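Local coordinates for alginate biosynthesis protein AlgX (Pseudomonas aeruginosa, PDB 4KNC) that takes part in O-acetylating the exopolysaccharide alginate and protects the polymer from degradation while it crosses the periplasm, at residues 309-314 / 398-403; 354-359 / 432-437. All blocks are in the same frame, centred on the assembly; numbering follows the deposited sequence.

How the contacts relate
From the N terminus, the chain completes the SGNH hydrolase-like domain with helix 307-316, which supplies the first half of contact 1, and then enters the carbohydrate-binding module. Strand 355-361 follows and gives contact 2 its first segment. Strand 396-400 then returns to the helix and closes contact 1, a loop of 83 residues made up mostly of strands and connections, and strand 428-435 closes contact 2 near the end of the modelled chain. The two closures therefore cross instead of nesting. Contact 1 joins the two domains; contact 2 lies within the module's sheet, where strands 396-400 and 355-361 are neighbours, and the contact centres are about 10 Å apart.

Contact 1 (309-314 / 398-403); sequences FYRQAM and VFQLRN
R311 reaches from helix 307-316 to the outermost strand 396-400 and meets the backbone carbonyl of Q400 with the edge of its guanidinium. NH2 of R311 gives the main bond to O of Q400, at 2.8 Å and within the carbonyl plane, and NE of R311 adds a weak one to the same oxygen. A bend at chi3 (66°) sets NE toward the carbonyl, and the anti chi4 (-173°) carries CZ on from there. CA of R402 lies over one guanidinium face. The amide of Q400 is nearly coplanar with the guanidinium, 22° apart, and its OE1 rests 3.6 Å from CG of R311.

The backbone of the same arginine is gripped in return: N of Q400 donates to O of R311 at 2.9 Å, while CA of F399 directs a C-H to that carbonyl from 3.2 Å. One residue on, CA of Q312 makes a like contact with O of V398, at 3.3 Å. A water bridges the side chain of Q312 and the strand backbone, donating to OE1 of Q312 (2.7 Å) and accepting from N of V398 (3.1 Å).

Farther out, E381 forms a salt bridge with NH1 of R311, and S308 O takes a bond from NE2 of Q312, so each of these side chains has a further polar partner. On the other flank of the helix, F309, Y310 and A313 pack on helix 61-76, placing the helix between the rest of the hydrolase-like domain and the edge of the carbohydrate-binding sheet.

The interface is thus chiefly polar: backbone groups at the edge of the sheet are taken up by a helix carbonyl, an arginine and a water. The positive charge of R311 is probably balanced by E381 while NE and NH2 serve the Q400 carbonyl, so the domains meet here largely through backbone polar groups and one charged side chain.

Contact 2 (354-359 / 432-437); sequences SYVADV and SICQAA
V356 and C434 face each other as a hydrogen-bonded antiparallel pair in the ladder between strands 355-361 and 428-435. N of C434 donates to O of V356 at 2.9 Å with a nearly straight N-H (166°), and N of V356 returns a bond to O of C434 at 3.0 Å. D358 and S432 repeat the exchange two residues along. Between them A357 and I433 form a non-hydrogen-bonded pair.

Packing is closest on the side of the sheet that carries A357 and I433. CD1 of I433 comes to 3.6 Å from CB of A357, and CG2 of I433, anti to its own backbone N, touches CD2 of Y355, also at 3.6 Å. The opposite side holds V356, C434, D358 and S432; there CG1 of V356 stands 4.2 Å from SG of C434, a sulfur tied by a disulfide to C321. D358 turns its carboxylate off the ladder to a salt bridge with R396, and OG of S432 hydrogen-bonds with OG of S329.

Toward residues 435-437 the contact is looser and more exposed. The ring of Y355 lies against the backbone of Q435, with CA of Q435 over one face in a CH-pi contact, 4.2 Å from the ring centroid. CD2 of Y355 comes to 3.2 Å from O of C434. Beyond it, CB of A436 reaches CG2 of V356 at 4.0 Å, and Q435 and A436 are exposed to solvent.

These are the two inner strands of a four-stranded antiparallel sheet in the carbohydrate-binding module. Strand 326-333 flanks 428-435, with I433 bonding to it through the backbone, while strand 396-400 flanks 355-361, where A357 pairs with F399; helix 307-316 meets the sheet at that outer strand.

Contact 1 (309-314 / 398-403)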
loop_
_atom_site.group_PDB
_atom_site.type_symbol
_atom_site.label_atom_id
_atom_site.label_comp_id
_atom_site.label_asym_id
_atom_site.label_seq_id
_atom_site.Cartn_x
_atom_site.Cartn_y
_atom_site.Cartn_z
ATOM N N PHE A 309 5.057 -9.784 3.144
ATOM C CA PHE A 309 4.963 -8.773 2.088
ATOM C C PHE A 309 6.159 -8.848 1.148
ATOM O O PHE A 309 6.009 -8.938 -0.078
ATOM C CB PHE A 309 4.871 -7.359 2.666
ATOM C CG PHE A 309 4.998 -6.279 1.629
ATOM C CD1 PHE A 309 3.998 -6.085 0.690
ATOM C CD2 PHE A 309 6.117 -5.469 1.584
ATOM C CE1 PHE A 309 4.105 -5.093 -0.277
ATOM C CE2 PHE A 309 6.232 -4.465 0.616
ATOM C CZ PHE A 309 5.225 -4.281 -0.314
ATOM N N TYR A 310 7.353 -8.800 1.726
ATOM C CA TYR A 310 8.578 -8.799 0.938
ATOM C C TYR A 310 8.839 -10.118 0.212
ATOM O O TYR A 310 9.360 -10.114 -0.906
ATOM C CB TYR A 310 9.766 -8.354 1.803
ATOM C CG TYR A 310 9.559 -6.941 2.313
ATOM C CD1 TYR A 310 9.917 -5.839 1.537
ATOM C CD2 TYR A 310 8.943 -6.708 3.537
ATOM C CE1 TYR A 310 9.697 -4.533 1.983
ATOM C CE2 TYR A 310 8.723 -5.414 4.001
ATOM C CZ TYR A 310 9.100 -4.328 3.213
ATOM O OH TYR A 310 8.876 -3.043 3.667
ATOM N N ARG A 311 8.458 -11.238 0.830
ATOM C CA ARG A 311 8.552 -12.536 0.152
ATOM C C ARG A 311 7.747 -12.613 -1.155
ATOM O O ARG A 311 8.065 -13.396 -2.048
ATOM C CB ARG A 311 8.123 -13.669 1.087
ATOM C CG ARG A 311 9.032 -13.822 2.283
ATOM C CD ARG A 311 8.626 -15.011 3.117
ATOM N NE ARG A 311 8.821 -16.275 2.417
ATOM C CZ ARG A 311 8.404 -17.440 2.897
ATOM N NH1 ARG A 311 7.775 -17.474 4.064
ATOM N NH2 ARG A 311 8.610 -18.566 2.223
ATOM N N GLN A 312 6.694 -11.815 -1.256
ATOM C CA GLN A 312 5.966 -11.681 -2.510
ATOM C C GLN A 312 6.579 -10.576 -3.390
ATOM O O GLN A 312 6.875 -10.792 -4.569
ATOM C CB GLN A 312 4.494 -11.381 -2.231
ATOM C CG GLN A 312 3.761 -12.494 -1.514
ATOM C CD GLN A 312 2.392 -12.073 -1.059
ATOM O OE1 GLN A 312 1.440 -12.028 -1.850
ATOM N NE2 GLN A 312 2.278 -11.737 0.226
ATOM N N ALA A 313 6.779 -9.395 -2.813
ATOM C CA ALA A 313 7.211 -8.246 -3.608
ATOM C C ALA A 313 8.538 -8.469 -4.323
ATOM O O ALA A 313 8.651 -8.154 -5.507
ATOM C CB ALA A 313 7.249 -6.978 -2.764
ATOM N N MET A 314 9.521 -9.035 -3.620
ATOM C CA MET A 314 10.843 -9.258 -4.212
ATOM C C MET A 314 10.808 -10.074 -5.517
ATOM O O MET A 314 11.232 -9.576 -6.555
ATOM C CB MET A 314 11.843 -9.839 -3.191
ATOM C CG MET A 314 12.222 -8.871 -2.088
ATOM S SD MET A 314 13.163 -7.464 -2.719
ATOM C CE MET A 314 14.802 -8.200 -2.779
ATOM N N VAL A 398 2.731 -15.169 -5.996
ATOM C CA VAL A 398 4.148 -15.485 -6.204
ATOM C C VAL A 398 4.926 -15.239 -4.915
ATOM O O VAL A 398 4.734 -14.215 -4.265
ATOM C CB VAL A 398 4.774 -14.597 -7.301
ATOM C CG1 VAL A 398 6.241 -14.944 -7.493
ATOM C CG2 VAL A 398 4.021 -14.732 -8.628
ATOM N N PHE A 399 5.793 -16.169 -4.524
ATOM C CA PHE A 399 6.546 -15.986 -3.277
ATOM C C PHE A 399 7.871 -16.731 -3.256
ATOM O O PHE A 399 8.011 -17.777 -3.878
ATOM C CB PHE A 399 5.700 -16.351 -2.039
ATOM C CG PHE A 399 5.340 -17.820 -1.941
ATOM C CD1 PHE A 399 4.194 -18.309 -2.541
ATOM C CD2 PHE A 399 6.139 -18.701 -1.227
ATOM C CE1 PHE A 399 3.849 -19.655 -2.438
ATOM C CE2 PHE A 399 5.802 -20.051 -1.123
ATOM C CZ PHE A 399 4.658 -20.526 -1.733
ATOM N N GLN A 400 8.855 -16.183 -2.554
ATOM C CA GLN A 400 10.133 -16.864 -2.440
ATOM C C GLN A 400 10.045 -17.915 -1.342
ATOM O O GLN A 400 9.361 -17.720 -0.332
ATOM C CB GLN A 400 11.268 -15.877 -2.166
ATOM C CG GLN A 400 11.239 -15.256 -0.783
ATOM C CD GLN A 400 12.006 -13.942 -0.705
ATOM O OE1 GLN A 400 11.962 -13.244 0.312
ATOM N NE2 GLN A 400 12.705 -13.596 -1.781
ATOM N N LEU A 401 10.717 -19.042 -1.560
ATOM C CA LEU A 401 10.842 -20.053 -0.523
ATOM C C LEU A 401 11.679 -19.444 0.587
ATOM O O LEU A 401 12.594 -18.658 0.324
ATOM C CB LEU A 401 11.494 -21.341 -1.049
ATOM C CG LEU A 401 10.820 -22.120 -2.193
ATOM C CD1 LEU A 401 11.261 -23.606 -2.226
ATOM C CD2 LEU A 401 9.308 -22.018 -2.144
ATOM N N ARG A 402 11.356 -19.815 1.820
ATOM C CA ARG A 402 11.929 -19.198 3.007
ATOM C C ARG A 402 13.448 -19.181 2.981
ATOM O O ARG A 402 14.089 -20.178 2.652
ATOM C CB ARG A 402 11.424 -19.899 4.271
ATOM C CG ARG A 402 11.860 -19.225 5.558
ATOM C CD ARG A 402 10.982 -19.617 6.730
ATOM N NE ARG A 402 11.671 -19.397 7.998
ATOM C CZ ARG A 402 11.159 -19.682 9.189
ATOM N NH1 ARG A 402 9.942 -20.197 9.284
ATOM N NH2 ARG A 402 11.866 -19.449 10.287
ATOM N N ASN A 403 14.011 -18.025 3.306
ATOM C CA ASN A 403 15.458 -17.877 3.383
ATOM C C ASN A 403 15.878 -17.175 4.670
ATOM O O ASN A 403 16.807 -16.367 4.676
ATOM C CB ASN A 403 16.013 -17.164 2.148
ATOM C CG ASN A 403 15.251 -15.900 1.811
ATOM O OD1 ASN A 403 14.635 -15.279 2.679
ATOM N ND2 ASN A 403 15.286 -15.512 0.542
HETATM O O HOH W 1 1.880 -12.634 -4.492
#

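Contact 2 (354-359 / 432-437)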
loop_
_atom_site.group_PDB
_atom_site.type_symbol
_atom_site.label_atom_id
_atom_site.label_comp_id
_atom_site.label_asym_id
_atom_site.label_seq_id
_atom_site.Cartn_x
_atom_site.Cartn_y
_atom_site.Cartn_z
ATOM N N SER A 354 17.081 -20.017 -2.508
ATOM C CA SER A 354 17.350 -19.548 -3.850
ATOM C C SER A 354 16.333 -20.119 -4.823
ATOM O O SER A 354 16.677 -20.393 -5.964
ATOM C CB SER A 354 18.771 -19.925 -4.282
ATOM O OG SER A 354 18.883 -21.306 -4.580
ATOM N N TYR A 355 15.088 -20.306 -4.373
ATOM C CA TYR A 355 13.998 -20.769 -5.244
ATOM C C TYR A 355 12.677 -20.014 -5.051
ATOM O O TYR A 355 12.459 -19.391 -4.010
ATOM C CB TYR A 355 13.801 -22.292 -5.146
ATOM C CG TYR A 355 14.527 -23.072 -6.238
ATOM C CD1 TYR A 355 15.879 -23.381 -6.126
ATOM C CD2 TYR A 355 13.855 -23.484 -7.386
ATOM C CE1 TYR A 355 16.541 -24.090 -7.126
ATOM C CE2 TYR A 355 14.507 -24.187 -8.388
ATOM C CZ TYR A 355 15.845 -24.490 -8.254
ATOM O OH TYR A 355 16.480 -25.191 -9.255
ATOM N N VAL A 356 11.804 -20.080 -6.062
ATOM C CA VAL A 356 10.578 -19.277 -6.078
ATOM C C VAL A 356 9.326 -20.063 -6.529
ATOM O O VAL A 356 9.401 -20.934 -7.402
ATOM C CB VAL A 356 10.788 -17.990 -6.930
ATOM C CG1 VAL A 356 9.466 -17.368 -7.374
ATOM C CG2 VAL A 356 11.627 -16.978 -6.155
ATOM N N ALA A 357 8.186 -19.759 -5.912
ATOM C CA ALA A 357 6.908 -20.391 -6.241
ATOM C C ALA A 357 5.945 -19.442 -6.965
ATOM O O ALA A 357 5.852 -18.254 -6.630
ATOM C CB ALA A 357 6.250 -20.930 -4.979
ATOM N N ASP A 358 5.223 -19.995 -7.939
ATOM C CA ASP A 358 4.293 -19.258 -8.784
ATOM C C ASP A 358 3.005 -20.064 -8.899
ATOM O O ASP A 358 3.025 -21.202 -9.363
ATOM C CB ASP A 358 4.903 -19.059 -10.180
ATOM C CG ASP A 358 4.210 -17.963 -10.978
ATOM O OD1 ASP A 358 2.989 -17.760 -10.793
ATOM O OD2 ASP A 358 4.891 -17.300 -11.791
ATOM N N VAL A 359 1.884 -19.475 -8.501
ATOM C CA VAL A 359 0.663 -20.252 -8.269
ATOM C C VAL A 359 -0.617 -19.562 -8.752
ATOM O O VAL A 359 -0.874 -18.420 -8.403
ATOM C CB VAL A 359 0.495 -20.530 -6.755
ATOM C CG1 VAL A 359 -0.828 -21.216 -6.474
ATOM C CG2 VAL A 359 1.658 -21.348 -6.225
ATOM N N SER A 432 3.894 -23.922 -9.875
ATOM C CA SER A 432 5.179 -24.078 -10.533
ATOM C C SER A 432 6.297 -23.512 -9.672
ATOM O O SER A 432 6.102 -22.547 -8.935
ATOM C CB SER A 432 5.164 -23.391 -11.897
ATOM O OG SER A 432 4.261 -24.049 -12.770
ATOM N N ILE A 433 7.468 -24.123 -9.780
ATOM C CA ILE A 433 8.621 -23.750 -8.974
ATOM C C ILE A 433 9.781 -23.478 -9.913
ATOM O O ILE A 433 10.088 -24.298 -10.776
ATOM C CB ILE A 433 9.021 -24.902 -8.025
ATOM C CG1 ILE A 433 8.022 -25.009 -6.876
ATOM C CG2 ILE A 433 10.413 -24.691 -7.458
ATOM C CD1 ILE A 433 8.126 -23.885 -5.903
ATOM N N CYS A 434 10.429 -22.332 -9.744
ATOM C CA CYS A 434 11.495 -21.939 -10.654
ATOM C C CYS A 434 12.724 -21.380 -9.952
ATOM O O CYS A 434 12.671 -20.909 -8.801
ATOM C CB CYS A 434 10.994 -20.913 -11.678
ATOM S SG CYS A 434 10.372 -19.375 -10.943
ATOM N N GLN A 435 13.832 -21.449 -10.680
ATOM C CA GLN A 435 15.061 -20.815 -10.269
ATOM C C GLN A 435 14.865 -19.299 -10.169
ATOM O O GLN A 435 14.052 -18.717 -10.885
ATOM C CB GLN A 435 16.207 -21.166 -11.221
ATOM C CG GLN A 435 17.576 -20.845 -10.662
ATOM C CD GLN A 435 18.632 -21.815 -11.134
ATOM O OE1 GLN A 435 18.408 -22.587 -12.066
ATOM N NE2 GLN A 435 19.790 -21.792 -10.486
ATOM N N ALA A 436 15.599 -18.678 -9.251
ATOM C CA ALA A 436 15.561 -17.236 -9.053
ATOM C C ALA A 436 16.850 -16.614 -9.577
ATOM O O ALA A 436 17.920 -17.213 -9.464
ATOM C CB ALA A 436 15.381 -16.920 -7.579
ATOM N N ALA A 437 16.749 -15.415 -10.148
ATOM C CA ALA A 437 17.922 -14.722 -10.683
ATOM C C ALA A 437 18.460 -13.680 -9.706
ATOM O O ALA A 437 19.657 -13.645 -9.421
ATOM C CB ALA A 437 17.599 -14.077 -12.020
#